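Local coordinates for AB hydrolase-1 domain-containing protein (Thermoplasma acidophilum DSM 1728, PDB 3BDI) that is of uncharacterised function but is probably a hydrolase, belonging to the ABHD14 family of the alpha/beta hydrolase superfamily, at residues Phe17-Val22 with Asp42-Asp47; Asn50-Ile55 with Asp202-Leu207; Pro187-Ile190 with Glu195-Arg198. One frame throughout, in Å; residues are numbered along the deposited sequence. Where two conformers were deposited one is given.

Contact 1 of 3, residues Phe17-Val22 with Asp42-Asp47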
loop_
_atom_site.group_PDB
_atom_site.type_symbol
_atom_site.label_atom_id
_atom_site.label_comp_id
_atom_site.label_asym_id
_atom_site.label_seq_id
_atom_site.Cartn_x
_atom_site.Cartn_y
_atom_site.Cartn_z
ATOM N N PHE A 17 0.370 -10.989 11.335
ATOM C CA PHE A 17 -0.846 -11.492 10.718
ATOM C C PHE A 17 -0.913 -11.016 9.280
ATOM O O PHE A 17 -0.647 -9.862 8.982
ATOM C CB PHE A 17 -2.080 -10.970 11.452
ATOM C CG PHE A 17 -3.388 -11.384 10.819
ATOM C CD1 PHE A 17 -3.793 -12.696 10.895
ATOM C CD2 PHE A 17 -4.220 -10.467 10.169
ATOM C CE1 PHE A 17 -4.950 -13.105 10.298
ATOM C CE2 PHE A 17 -5.398 -10.852 9.583
ATOM C CZ PHE A 17 -5.784 -12.199 9.677
ATOM N N GLN A 18 -1.271 -11.926 8.374
ATOM C CA GLN A 18 -1.543 -11.527 7.000
ATOM C C GLN A 18 -2.687 -12.258 6.382
ATOM O O GLN A 18 -3.040 -13.369 6.782
ATOM C CB GLN A 18 -0.288 -11.697 6.102
ATOM C CG GLN A 18 0.091 -13.146 5.817
ATOM C CD GLN A 18 1.286 -13.266 4.854
ATOM O OE1 GLN A 18 1.876 -12.271 4.459
ATOM N NE2 GLN A 18 1.696 -14.493 4.529
ATOM N N ARG A 19 -3.242 -11.628 5.372
ATOM C CA ARG A 19 -4.266 -12.195 4.484
ATOM C C ARG A 19 -3.719 -12.221 3.081
ATOM O O ARG A 19 -3.096 -11.267 2.645
ATOM C CB ARG A 19 -5.512 -11.328 4.535
ATOM C CG ARG A 19 -5.918 -10.936 5.956
ATOM C CD ARG A 19 -7.144 -10.076 5.963
ATOM N NE ARG A 19 -8.365 -10.852 5.740
ATOM C CZ ARG A 19 -9.483 -10.339 5.219
ATOM N NH1 ARG A 19 -9.487 -9.107 4.730
ATOM N NH2 ARG A 19 -10.565 -11.110 5.111
ATOM N N LYS A 20 -3.935 -13.339 2.366
ATOM C CA LYS A 20 -3.381 -13.418 1.018
ATOM C C LYS A 20 -4.266 -14.236 0.108
ATOM O O LYS A 20 -4.952 -15.099 0.581
ATOM C CB LYS A 20 -1.961 -13.993 1.019
ATOM C CG LYS A 20 -1.898 -15.444 1.405
ATOM C CD LYS A 20 -0.466 -15.922 1.548
ATOM C CE LYS A 20 -0.391 -17.428 1.772
ATOM N NZ LYS A 20 0.985 -17.915 2.159
HETATM N N MSE A 21 -4.229 -13.903 -1.176
HETATM C CA MSE A 21 -4.879 -14.698 -2.223
HETATM C C MSE A 21 -3.873 -14.867 -3.356
HETATM O O MSE A 21 -3.562 -13.938 -4.054
HETATM C CB MSE A 21 -6.126 -13.986 -2.689
HETATM C CG MSE A 21 -6.938 -14.798 -3.706
HETATM SE SE MSE A 21 -8.693 -14.119 -4.153
HETATM C CE MSE A 21 -9.702 -14.683 -2.628
ATOM N N VAL A 22 -3.342 -16.073 -3.445
ATOM C CA VAL A 22 -2.223 -16.277 -4.362
ATOM C C VAL A 22 -2.360 -17.605 -5.125
ATOM O O VAL A 22 -3.007 -18.529 -4.653
ATOM C CB VAL A 22 -0.885 -16.276 -3.575
ATOM C CG1 VAL A 22 -0.718 -14.959 -2.748
ATOM C CG2 VAL A 22 -0.834 -17.440 -2.679
ATOM N N ASP A 42 -9.941 -4.591 6.703
ATOM C CA ASP A 42 -10.784 -3.553 6.140
ATOM C C ASP A 42 -10.787 -3.504 4.623
ATOM O O ASP A 42 -11.646 -2.851 4.027
ATOM C CB ASP A 42 -10.426 -2.225 6.770
ATOM C CG ASP A 42 -10.828 -2.189 8.196
ATOM O OD1 ASP A 42 -12.052 -2.113 8.464
ATOM O OD2 ASP A 42 -9.985 -2.261 9.100
ATOM N N TRP A 43 -9.870 -4.206 3.960
ATOM C CA TRP A 43 -9.858 -4.343 2.536
ATOM C C TRP A 43 -11.064 -5.210 2.073
ATOM O O TRP A 43 -11.307 -5.269 0.857
ATOM C CB TRP A 43 -8.539 -5.003 2.063
ATOM C CG TRP A 43 -7.261 -4.355 2.526
ATOM C CD1 TRP A 43 -6.256 -4.998 3.178
ATOM C CD2 TRP A 43 -6.826 -2.974 2.369
ATOM N NE1 TRP A 43 -5.229 -4.116 3.447
ATOM C CE2 TRP A 43 -5.553 -2.872 2.978
ATOM C CE3 TRP A 43 -7.421 -1.808 1.862
ATOM C CZ2 TRP A 43 -4.825 -1.697 2.983
ATOM C CZ3 TRP A 43 -6.683 -0.630 1.875
ATOM C CH2 TRP A 43 -5.388 -0.589 2.457
ATOM N N ASP A 44 -11.759 -5.868 2.989
ATOM C CA ASP A 44 -12.987 -6.620 2.644
ATOM C C ASP A 44 -14.009 -5.667 2.026
ATOM O O ASP A 44 -14.818 -6.086 1.192
ATOM C CB ASP A 44 -13.669 -7.222 3.905
ATOM C CG ASP A 44 -13.037 -8.491 4.441
ATOM O OD1 ASP A 44 -12.177 -9.046 3.745
ATOM O OD2 ASP A 44 -13.503 -8.892 5.554
ATOM N N LYS A 45 -14.054 -4.407 2.458
ATOM C CA LYS A 45 -15.168 -3.550 2.049
ATOM C C LYS A 45 -15.176 -3.354 0.533
ATOM O O LYS A 45 -16.256 -3.261 -0.057
ATOM C CB LYS A 45 -15.049 -2.192 2.765
ATOM C CG LYS A 45 -16.097 -1.181 2.439
ATOM C CD LYS A 45 -17.490 -1.581 2.917
ATOM C CE LYS A 45 -18.547 -0.650 2.369
ATOM N NZ LYS A 45 -18.355 0.738 2.965
ATOM N N ALA A 46 -13.990 -3.253 -0.080
ATOM C CA ALA A 46 -13.863 -3.138 -1.513
ATOM C C ALA A 46 -13.510 -4.426 -2.210
ATOM O O ALA A 46 -13.215 -4.436 -3.423
ATOM C CB ALA A 46 -12.818 -2.037 -1.827
ATOM N N ASP A 47 -13.564 -5.542 -1.478
ATOM C CA ASP A 47 -13.335 -6.867 -2.055
ATOM C C ASP A 47 -12.022 -6.880 -2.845
ATOM O O ASP A 47 -11.953 -7.416 -3.952
ATOM C CB ASP A 47 -14.561 -7.242 -2.927
ATOM C CG ASP A 47 -14.642 -8.736 -3.306
ATOM O OD1 ASP A 47 -14.048 -9.563 -2.645
ATOM O OD2 ASP A 47 -15.328 -9.032 -4.313
#
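Arg19 and Asp44 meet by their charged ends alone, and one carboxylate oxygen takes both bonds. Arg19 NH1 lies 2.9 Å from Asp44 OD1, and NH2 of the same guanidinium lies 3.0 Å from that OD1. The arginine thus presents the end of its guanidinium rather than its NE side, and OD1 sits in the guanidinium plane between the two terminal nitrogens. Two N-H groups converging on a single acceptor cannot both be straight, which explains why both bonds of this salt bridge are bent. The carboxylate is turned steeply, its plane 67° from that of the guanidinium: NH2 comes to OD1 on the syn side and close to the carboxylate plane, whereas NH1 approaches from well above it. Asp44 OD2 stands farther off, 3.7 Å from Arg19 NH2.

A long side chain is needed here, because the nearest CA atoms, those of Arg19 and Trp43, are 9.8 Å apart. Arg19 leaves the strand with CG beside its backbone N, runs straight through chi2, and bends at chi3 (77°) to present its end to the loop. Asp44, short and exposed, supplies a negative charge at the solvent side of a largely buried arginine. Glu6 makes a second salt bridge, to NE, and the carbonyl of Ser40 accepts from NH1, so the buried positive charge is probably well compensated.

Arg19 belongs to strand 14-21, which runs antiparallel to both neighbours, 5-11 and 57-62, near one margin of the sheet. Segment 42-47 is part of the connection from strand 28-33 to helix 48-53. That helix packs on the same strand, with Arg19 against Phe49 and selenomethionine Met21 against Asn50 and Ser53.

Contact 2 of 3, residues Asn50-Ile55 with Asp202-Leu207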
loop_
_atom_site.group_PDB
_atom_site.type_symbol
_atom_site.label_atom_id
_atom_site.label_comp_id
_atom_site.label_asym_id
_atom_site.label_seq_id
_atom_site.Cartn_x
_atom_site.Cartn_y
_atom_site.Cartn_z
ATOM N N ASN A 50 -10.266 -10.420 -4.240
ATOM C CA ASN A 50 -10.897 -10.964 -5.445
ATOM C C ASN A 50 -10.684 -10.025 -6.622
ATOM O O ASN A 50 -10.379 -10.493 -7.724
ATOM C CB ASN A 50 -12.365 -11.294 -5.254
ATOM C CG ASN A 50 -12.579 -12.493 -4.413
ATOM O OD1 ASN A 50 -12.055 -13.576 -4.723
ATOM N ND2 ASN A 50 -13.361 -12.342 -3.334
ATOM N N ASN A 51 -10.863 -8.734 -6.452
ATOM C CA ASN A 51 -10.724 -7.820 -7.592
ATOM C C ASN A 51 -9.319 -7.743 -8.194
ATOM O O ASN A 51 -9.156 -7.600 -9.428
ATOM C CB ASN A 51 -11.232 -6.420 -7.235
ATOM C CG ASN A 51 -12.740 -6.336 -7.277
ATOM O OD1 ASN A 51 -13.336 -6.554 -8.337
ATOM N ND2 ASN A 51 -13.341 -5.885 -6.205
ATOM N N TYR A 52 -8.284 -7.807 -7.365
ATOM C CA TYR A 52 -6.914 -7.808 -7.895
ATOM C C TYR A 52 -6.462 -9.153 -8.360
ATOM O O TYR A 52 -5.684 -9.241 -9.323
ATOM C CB TYR A 52 -5.931 -7.200 -6.918
ATOM C CG TYR A 52 -6.203 -5.766 -6.525
ATOM C CD1 TYR A 52 -6.952 -4.890 -7.340
ATOM C CD2 TYR A 52 -5.730 -5.233 -5.312
ATOM C CE1 TYR A 52 -7.212 -3.609 -6.952
ATOM C CE2 TYR A 52 -5.967 -3.926 -4.945
ATOM C CZ TYR A 52 -6.733 -3.100 -5.758
ATOM O OH TYR A 52 -6.954 -1.833 -5.313
ATOM N N SER A 53 -6.964 -10.220 -7.750
ATOM C CA SER A 53 -6.665 -11.569 -8.201
ATOM C C SER A 53 -7.204 -11.844 -9.607
ATOM O O SER A 53 -6.617 -12.592 -10.379
ATOM C CB SER A 53 -7.229 -12.583 -7.206
ATOM O OG SER A 53 -6.829 -13.868 -7.554
ATOM N N LYS A 54 -8.357 -11.262 -9.922
ATOM C CA LYS A 54 -9.017 -11.516 -11.193
ATOM C C LYS A 54 -8.273 -10.878 -12.354
ATOM O O LYS A 54 -8.585 -11.244 -13.511
ATOM C CB LYS A 54 -10.461 -11.009 -11.135
ATOM C CG LYS A 54 -11.384 -12.019 -10.498
ATOM C CD LYS A 54 -12.766 -11.430 -10.190
ATOM C CE LYS A 54 -13.724 -12.559 -9.832
ATOM N NZ LYS A 54 -15.120 -12.051 -9.605
ATOM N N ILE A 55 -7.357 -9.948 -12.089
ATOM C CA ILE A 55 -6.479 -9.362 -13.135
ATOM C C ILE A 55 -5.048 -9.930 -13.009
ATOM O O ILE A 55 -4.099 -9.299 -13.462
ATOM C CB ILE A 55 -6.515 -7.782 -13.185
ATOM C CG1 ILE A 55 -6.087 -7.141 -11.871
ATOM C CG2 ILE A 55 -7.945 -7.309 -13.551
ATOM C CD1 ILE A 55 -5.776 -5.665 -11.924
ATOM N N ASP A 202 -8.047 -0.308 -13.201
ATOM C CA ASP A 202 -7.640 0.262 -14.475
ATOM C C ASP A 202 -6.125 0.579 -14.476
ATOM O O ASP A 202 -5.407 0.280 -15.444
ATOM C CB ASP A 202 -8.431 1.512 -14.743
ATOM C CG ASP A 202 -8.143 2.078 -16.063
ATOM O OD1 ASP A 202 -8.601 1.504 -17.092
ATOM O OD2 ASP A 202 -7.410 3.052 -16.070
ATOM N N PHE A 203 -5.609 1.185 -13.397
ATOM C CA PHE A 203 -4.205 1.443 -13.276
ATOM C C PHE A 203 -3.360 0.182 -13.376
ATOM O O PHE A 203 -2.373 0.112 -14.085
ATOM C CB PHE A 203 -3.935 2.167 -11.942
ATOM C CG PHE A 203 -2.477 2.345 -11.615
ATOM C CD1 PHE A 203 -1.714 3.331 -12.216
ATOM C CD2 PHE A 203 -1.850 1.563 -10.667
ATOM C CE1 PHE A 203 -0.399 3.456 -11.904
ATOM C CE2 PHE A 203 -0.535 1.722 -10.357
ATOM C CZ PHE A 203 0.180 2.674 -10.981
ATOM N N LEU A 204 -3.748 -0.849 -12.619
ATOM C CA LEU A 204 -2.971 -2.079 -12.591
ATOM C C LEU A 204 -3.013 -2.792 -13.930
ATOM O O LEU A 204 -2.005 -3.405 -14.354
ATOM C CB LEU A 204 -3.477 -3.011 -11.470
ATOM C CG LEU A 204 -3.252 -2.512 -10.078
ATOM C CD1 LEU A 204 -3.990 -3.362 -8.992
ATOM C CD2 LEU A 204 -1.736 -2.501 -9.732
ATOM N N ARG A 205 -4.149 -2.762 -14.612
ATOM C CA ARG A 205 -4.235 -3.431 -15.922
ATOM C C ARG A 205 -3.165 -2.860 -16.866
ATOM O O ARG A 205 -2.573 -3.561 -17.672
ATOM C CB ARG A 205 -5.637 -3.315 -16.568
ATOM C CG ARG A 205 -6.764 -4.312 -16.031
ATOM C CD ARG A 205 -8.080 -4.313 -16.856
ATOM N NE ARG A 205 -9.083 -5.310 -16.408
ATOM C CZ ARG A 205 -9.138 -6.603 -16.780
ATOM N NH1 ARG A 205 -8.246 -7.168 -17.608
ATOM N NH2 ARG A 205 -10.118 -7.346 -16.288
ATOM N N ASN A 206 -2.906 -1.549 -16.709
ATOM C CA ASN A 206 -2.163 -0.764 -17.726
ATOM C C ASN A 206 -0.759 -0.476 -17.307
ATOM O O ASN A 206 -0.052 0.338 -17.942
ATOM C CB ASN A 206 -2.932 0.519 -18.035
ATOM C CG ASN A 206 -4.142 0.242 -18.854
ATOM O OD1 ASN A 206 -4.021 -0.345 -19.904
ATOM N ND2 ASN A 206 -5.324 0.596 -18.360
ATOM N N LEU A 207 -0.336 -1.177 -16.261
ATOM C CA LEU A 207 1.026 -1.027 -15.711
ATOM C C LEU A 207 2.043 -1.680 -16.617
ATOM O O LEU A 207 1.943 -2.852 -16.990
ATOM C CB LEU A 207 1.093 -1.563 -14.250
ATOM C CG LEU A 207 2.268 -1.119 -13.373
ATOM C CD1 LEU A 207 2.452 0.351 -13.339
ATOM C CD2 LEU A 207 2.015 -1.618 -11.950
ATOM O OXT LEU A 207 3.011 -1.036 -17.050
#
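Tyr52 and Ile55 pack against Leu204 and Arg205 where helix 48-53 and the residues just after it meet the last turn of helix 193-205. In the alpha/beta hydrolase fold such helices flank the central sheet, and this pair is joined across a long separation in sequence, without a hydrogen bond between the two segments.

The aromatic part is a CH-pi contact. Leu204 CD1 sits over one face of the Tyr52 ring, 3.9 Å from the ring centroid and displaced toward the rim at CD1 and CE1. Leucine suits this place because its branched end can lie over a ring while the same side chain touches Ile30 and Val103 of the sheet.

The aliphatic part centres on Ile55, whose two branches divide the work. CG1 lies between the backbone N and carbonyl carbon (chi1 59°), and from there Ile55 CD1 extends to within 3.5 Å of Leu204 CB. The other branch, CG2, lies over one face of the Arg205 guanidinium, 3.5 Å from Arg205 NH2, a nonpolar cover for a flat cation at the surface. Arg205 has two conformers, so this last contact may be only part-time. With an alanine here both branches are gone, and the likely result is a gap beside Leu204 CB and a guanidinium freer to turn, in the conformer that now lies against CG2.

The polar contribution comes from just outside: Tyr52 OH is hydrogen-bonded to Thr200 OG1, one turn earlier on the helix that carries Leu204.

Contact 3 of 3, residues Pro187-Ile190 with Glu195-Arg198; sequences PVYI and EFVR
Arg198 NH2 lies 2.6 Å from Glu195 OE2, the shorter half of a paired salt bridge on the outer side of the helix whose inner side carries Phe196 against Tyr189. The other half joins Arg198 NE to Glu195 OE1 at 2.9 Å. The guanidinium offers its NE side, one nitrogen to each oxygen, and both oxygens are met on their syn sides. Three residues apart on a helix, a glutamate and an arginine are well placed for such a grip.

On the inner side Phe196 carries the contact. Its CG is anti to the backbone N (chi1 -172°), which swings the ring toward segment 187-190: CB of Tyr189 stands 3.7 Å from the centroid of the Phe196 ring, almost straight above its centre, a CH-pi contact. The tyrosine ring follows as the edge of a T-shaped pair, its edge directed at the phenylalanine face, with centroids 5.8 Å apart and planes at 73°. Val188 CG1 comes instead to the ring's edge, 4.0 Å from Phe196 CD1. A flat phenylalanine suits this buried place, giving its face to Tyr189 CB and its edge to the compact, branched valine.

In the alpha/beta hydrolase fold, the short helix 188-191 leads directly into the last helix, 193-205, and the contact packs the one on the other. Pro187 is the N-cap residue of the short helix, a place where the missing N-H of proline costs no helical bond.

A chi1 of 49° places Tyr189 CG between its backbone N and carbonyl carbon, folding the ring back so that one face lies over Pro187 C. Farther out, Phe196 touches Leu48 and Tyr52 of helix 48-53, while the Tyr189 ring meets that of Trp43.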
loop_
_atom_site.group_PDB
_atom_site.type_symbol
_atom_site.label_atom_id
_atom_site.label_comp_id
_atom_site.label_asym_id
_atom_site.label_seq_id
_atom_site.Cartn_x
_atom_site.Cartn_y
_atom_site.Cartn_z
ATOM N N PRO A 187 -10.432 7.741 3.812
ATOM C CA PRO A 187 -10.424 6.263 3.475
ATOM C C PRO A 187 -11.318 5.848 2.267
ATOM O O PRO A 187 -12.456 5.345 2.367
ATOM C CB PRO A 187 -10.957 5.612 4.739
ATOM C CG PRO A 187 -11.748 6.568 5.322
ATOM C CD PRO A 187 -11.281 7.949 4.980
ATOM N N VAL A 188 -10.760 6.112 1.115
ATOM C CA VAL A 188 -11.523 6.054 -0.084
ATOM C C VAL A 188 -12.049 4.657 -0.378
ATOM O O VAL A 188 -13.153 4.476 -0.919
ATOM C CB VAL A 188 -10.680 6.585 -1.309
ATOM C CG1 VAL A 188 -11.527 6.620 -2.565
ATOM C CG2 VAL A 188 -10.089 7.998 -1.014
ATOM N N TYR A 189 -11.211 3.672 -0.057
ATOM C CA TYR A 189 -11.493 2.247 -0.249
ATOM C C TYR A 189 -12.594 1.729 0.699
ATOM O O TYR A 189 -13.048 0.609 0.558
ATOM C CB TYR A 189 -10.176 1.413 -0.097
ATOM C CG TYR A 189 -9.463 1.818 1.152
ATOM C CD1 TYR A 189 -9.740 1.226 2.371
ATOM C CD2 TYR A 189 -8.590 2.890 1.145
ATOM C CE1 TYR A 189 -9.156 1.681 3.538
ATOM C CE2 TYR A 189 -8.020 3.356 2.297
ATOM C CZ TYR A 189 -8.287 2.765 3.503
ATOM O OH TYR A 189 -7.798 3.195 4.722
ATOM N N ILE A 190 -13.014 2.553 1.658
ATOM C CA ILE A 190 -14.162 2.247 2.523
ATOM C C ILE A 190 -15.384 3.051 2.096
ATOM O O ILE A 190 -16.500 2.532 2.031
ATOM C CB ILE A 190 -13.845 2.521 3.996
ATOM C CG1 ILE A 190 -12.843 1.457 4.500
ATOM C CG2 ILE A 190 -15.105 2.446 4.862
ATOM C CD1 ILE A 190 -12.260 1.730 5.917
ATOM N N GLU A 195 -15.765 2.815 -6.872
ATOM C CA GLU A 195 -14.933 3.713 -7.652
ATOM C C GLU A 195 -13.448 3.480 -7.356
ATOM O O GLU A 195 -12.637 3.462 -8.256
ATOM C CB GLU A 195 -15.337 5.167 -7.429
ATOM C CG GLU A 195 -14.695 6.169 -8.348
ATOM C CD GLU A 195 -14.991 5.982 -9.850
ATOM O OE1 GLU A 195 -15.772 5.086 -10.285
ATOM O OE2 GLU A 195 -14.371 6.765 -10.593
ATOM N N PHE A 196 -13.115 3.202 -6.103
ATOM C CA PHE A 196 -11.770 2.806 -5.755
ATOM C C PHE A 196 -11.301 1.606 -6.572
ATOM O O PHE A 196 -10.154 1.609 -7.080
ATOM C CB PHE A 196 -11.646 2.545 -4.253
ATOM C CG PHE A 196 -10.227 2.328 -3.820
ATOM C CD1 PHE A 196 -9.431 3.394 -3.501
ATOM C CD2 PHE A 196 -9.682 1.058 -3.788
ATOM C CE1 PHE A 196 -8.090 3.202 -3.146
ATOM C CE2 PHE A 196 -8.345 0.847 -3.404
ATOM C CZ PHE A 196 -7.552 1.934 -3.111
ATOM N N VAL A 197 -12.129 0.564 -6.667
ATOM C CA VAL A 197 -11.812 -0.598 -7.447
ATOM C C VAL A 197 -11.697 -0.254 -8.920
ATOM O O VAL A 197 -10.737 -0.686 -9.586
ATOM C CB VAL A 197 -12.824 -1.697 -7.218
ATOM C CG1 VAL A 197 -12.718 -2.800 -8.256
ATOM C CG2 VAL A 197 -12.634 -2.261 -5.801
ATOM N N ARG A 198 -12.613 0.535 -9.454
ATOM C CA ARG A 198 -12.577 0.818 -10.900
ATOM C C ARG A 198 -11.261 1.490 -11.264
ATOM O O ARG A 198 -10.598 1.124 -12.240
ATOM C CB ARG A 198 -13.747 1.721 -11.271
ATOM C CG ARG A 198 -13.920 1.890 -12.778
ATOM C CD ARG A 198 -15.051 2.836 -13.151
ATOM N NE ARG A 198 -14.753 4.227 -12.806
ATOM C CZ ARG A 198 -13.878 5.007 -13.443
ATOM N NH1 ARG A 198 -13.199 4.563 -14.495
ATOM N NH2 ARG A 198 -13.685 6.253 -13.033
#

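The three contacts have centres about 14 to 15 Å apart and touch pairwise. Contacts 1 and 3 meet where Lys45 NZ, 2.7 Å from Ile190 O, probably makes a hydrogen bond. Contacts 2 and 3 share helix 193-205, and there Asn51 CG packs 3.7 Å from Val197 CG1. The same asparagine ties contact 1 to contact 2, since Asn51 ND2 lies 3.1 Å from Ala46 O in a weak hydrogen bond. Contact 3 lies nearest in sequence to the likely active site: a probable catalytic triad of Ser108, His186 and Asp158 includes the histidine just before Pro187, and Tyr189 lies near this group without touching it.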